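PDB 5AEG: alpha-glucosidase YIHQ from Escherichia coli, which hydrolyses alpha-sulfoquinovosides, including the plant sulfolipid sulfoquinovosyl diacylglycerol, to release sulfoquinovose for use as a source of carbon and sulfur. Local coordinates for residues 179-184 against 470-475. Residues are numbered along the deposited sequence; the frame is centred on the assembly and turned at random.
Sequences WTFFPQ and AGDQNV. With CA (calcium ion), chain D.
Phe181 reaches across to the loop residues Ala470, Gly471 and Asp472 with the outer edge of its ring, and this one side chain makes the whole contact. From CB, which points toward 470-475, the chain runs through CG to the far end of the ring, where the touching begins. CE1 comes only loosely near Ala470 O, but CZ, the outermost carbon, lies 3.4 Å from Ala470 O and 3.6 Å from Gly471 CA. CE2 meets Asp472 OD1 at 3.5 Å. Both oxygens sit near the ring plane, where the weakly positive C-H edge of an aromatic suits them, while the carboxylate is turned 68° from the ring. Glycine fits at 471 for two reasons: it readily adopts the positive phi found here, and with no side chain it lets its CA come close to Phe181 CZ.

Ala470 O also accepts a hydrogen bond from Gln473 NE2 (2.9 Å), which comes from above the carbonyl plane, so the long glutamine side chain brings its amide back to the loop. Asp472 divides its carboxylate: with CG between the backbone N and carbonyl carbon (chi1 54°), OD1 borders Phe181 while OD2 binds calcium at 2.4 Å. Its backbone O binds the same ion, closing a chelate. A calcium-bound water donates to Asn474 OD1, and Gln153, Gly154 and Asp481 add ligands from elsewhere in the chain.

The Phe181 side chain also lies close to Glu408, a probable active-site residue. The contact thus joins a loop of the N-terminal galactose mutarotase-like domain to the loop following strand 468-469 of the TIM barrel, beside the glycoside hydrolase family 31 active site, where Asp472 is the inferred proton donor.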
loop_
_atom_site.group_PDB
_atom_site.type_symbol
_atom_site.label_atom_id
_atom_site.label_comp_id
_atom_site.label_asym_id
_atom_site.label_seq_id
_atom_site.Cartn_x
_atom_site.Cartn_y
_atom_site.Cartn_z
ATOM N N TRP A 179 -11.850 -0.151 -2.905
ATOM C CA TRP A 179 -11.388 1.005 -2.222
ATOM C C TRP A 179 -9.967 0.799 -1.631
ATOM O O TRP A 179 -9.677 -0.243 -1.089
ATOM C CB TRP A 179 -12.363 1.419 -1.110
ATOM C CG TRP A 179 -13.573 2.099 -1.581
ATOM C CD1 TRP A 179 -14.232 1.901 -2.718
ATOM C CD2 TRP A 179 -14.274 3.126 -0.862
ATOM N NE1 TRP A 179 -15.336 2.734 -2.769
ATOM C CE2 TRP A 179 -15.349 3.536 -1.665
ATOM C CE3 TRP A 179 -14.108 3.699 0.375
ATOM C CZ2 TRP A 179 -16.243 4.516 -1.253
ATOM C CZ3 TRP A 179 -14.983 4.734 0.789
ATOM C CH2 TRP A 179 -16.046 5.105 -0.012
ATOM N N THR A 180 -9.132 1.815 -1.726
ATOM C CA THR A 180 -7.800 1.778 -1.175
ATOM C C THR A 180 -7.147 3.131 -1.146
ATOM O O THR A 180 -7.405 4.003 -2.004
ATOM C CB THR A 180 -6.912 0.798 -2.054
ATOM O OG1 THR A 180 -5.553 0.805 -1.628
ATOM C CG2 THR A 180 -6.977 1.105 -3.531
ATOM N N PHE A 181 -6.226 3.224 -0.224
ATOM C CA PHE A 181 -5.390 4.350 -0.086
ATOM C C PHE A 181 -4.134 4.297 -0.971
ATOM O O PHE A 181 -3.397 5.251 -0.931
ATOM C CB PHE A 181 -5.018 4.673 1.365
ATOM C CG PHE A 181 -4.920 3.497 2.266
ATOM C CD1 PHE A 181 -4.031 2.497 1.990
ATOM C CD2 PHE A 181 -5.778 3.384 3.352
ATOM C CE1 PHE A 181 -4.016 1.330 2.766
ATOM C CE2 PHE A 181 -5.741 2.216 4.204
ATOM C CZ PHE A 181 -4.918 1.189 3.829
ATOM N N PHE A 182 -3.910 3.209 -1.731
ATOM C CA PHE A 182 -2.698 3.075 -2.575
ATOM C C PHE A 182 -3.176 2.346 -3.841
ATOM O O PHE A 182 -2.720 1.248 -4.110
ATOM C CB PHE A 182 -1.594 2.340 -1.821
ATOM C CG PHE A 182 -0.213 2.375 -2.455
ATOM C CD1 PHE A 182 0.025 2.725 -3.818
ATOM C CD2 PHE A 182 0.843 1.927 -1.709
ATOM C CE1 PHE A 182 1.293 2.695 -4.309
ATOM C CE2 PHE A 182 2.155 1.951 -2.195
ATOM C CZ PHE A 182 2.343 2.292 -3.513
ATOM N N PRO A 183 -4.100 2.947 -4.614
ATOM C CA PRO A 183 -4.342 2.413 -5.941
ATOM C C PRO A 183 -3.174 2.883 -6.822
ATOM O O PRO A 183 -2.534 3.885 -6.514
ATOM C CB PRO A 183 -5.641 3.110 -6.398
ATOM C CG PRO A 183 -5.541 4.466 -5.711
ATOM C CD PRO A 183 -4.708 4.280 -4.464
ATOM N N GLN A 184 -2.844 2.152 -7.867
ATOM C CA GLN A 184 -1.772 2.597 -8.748
ATOM C C GLN A 184 -2.115 2.095 -10.173
ATOM O O GLN A 184 -2.545 0.970 -10.320
ATOM C CB GLN A 184 -0.393 2.088 -8.328
ATOM C CG GLN A 184 0.724 2.822 -9.118
ATOM C CD GLN A 184 2.094 2.544 -8.632
ATOM O OE1 GLN A 184 2.383 2.770 -7.466
ATOM N NE2 GLN A 184 2.958 2.091 -9.508
ATOM N N ALA A 470 -0.495 -1.815 6.256
ATOM C CA ALA A 470 -1.777 -2.082 5.647
ATOM C C ALA A 470 -2.957 -1.189 6.092
ATOM O O ALA A 470 -4.070 -1.448 5.724
ATOM C CB ALA A 470 -2.134 -3.540 5.858
ATOM N N GLY A 471 -2.678 -0.138 6.836
ATOM C CA GLY A 471 -3.721 0.794 7.190
ATOM C C GLY A 471 -4.720 0.193 8.156
ATOM O O GLY A 471 -4.343 -0.658 8.922
ATOM N N ASP A 472 -5.988 0.590 8.005
ATOM C CA ASP A 472 -7.092 0.263 8.991
ATOM C C ASP A 472 -7.771 -0.991 8.599
ATOM O O ASP A 472 -8.558 -0.994 7.692
ATOM C CB ASP A 472 -8.176 1.373 9.088
ATOM C CG ASP A 472 -8.822 1.777 7.657
ATOM O OD1 ASP A 472 -7.931 2.361 6.936
ATOM O OD2 ASP A 472 -10.083 1.526 7.216
ATOM N N GLN A 473 -7.457 -2.110 9.302
ATOM C CA GLN A 473 -8.332 -3.256 9.285
ATOM C C GLN A 473 -9.332 -3.135 10.459
ATOM O O GLN A 473 -9.029 -2.543 11.476
ATOM C CB GLN A 473 -7.544 -4.599 9.537
ATOM C CG GLN A 473 -6.888 -5.078 8.255
ATOM C CD GLN A 473 -5.691 -4.252 7.910
ATOM O OE1 GLN A 473 -4.730 -4.217 8.668
ATOM N NE2 GLN A 473 -5.740 -3.540 6.779
ATOM N N ASN A 474 -10.499 -3.688 10.271
ATOM C CA ASN A 474 -11.382 -3.921 11.381
ATOM C C ASN A 474 -10.717 -4.857 12.391
ATOM O O ASN A 474 -9.960 -5.755 12.001
ATOM C CB ASN A 474 -12.673 -4.563 10.919
ATOM C CG ASN A 474 -13.607 -3.584 10.107
ATOM O OD1 ASN A 474 -13.379 -2.381 10.033
ATOM N ND2 ASN A 474 -14.616 -4.145 9.468
ATOM N N VAL A 475 -11.165 -4.773 13.642
ATOM C CA VAL A 475 -10.812 -5.790 14.657
ATOM C C VAL A 475 -11.748 -6.981 14.534
ATOM O O VAL A 475 -12.419 -7.366 15.493
ATOM C CB VAL A 475 -10.757 -5.164 16.077
ATOM C CG1 VAL A 475 -9.615 -4.157 16.146
ATOM C CG2 VAL A 475 -12.074 -4.555 16.559
HETATM CA CA CA D . -10.727 -0.731 6.704
HETATM O O HOH W 1 -11.545 -0.709 8.947
#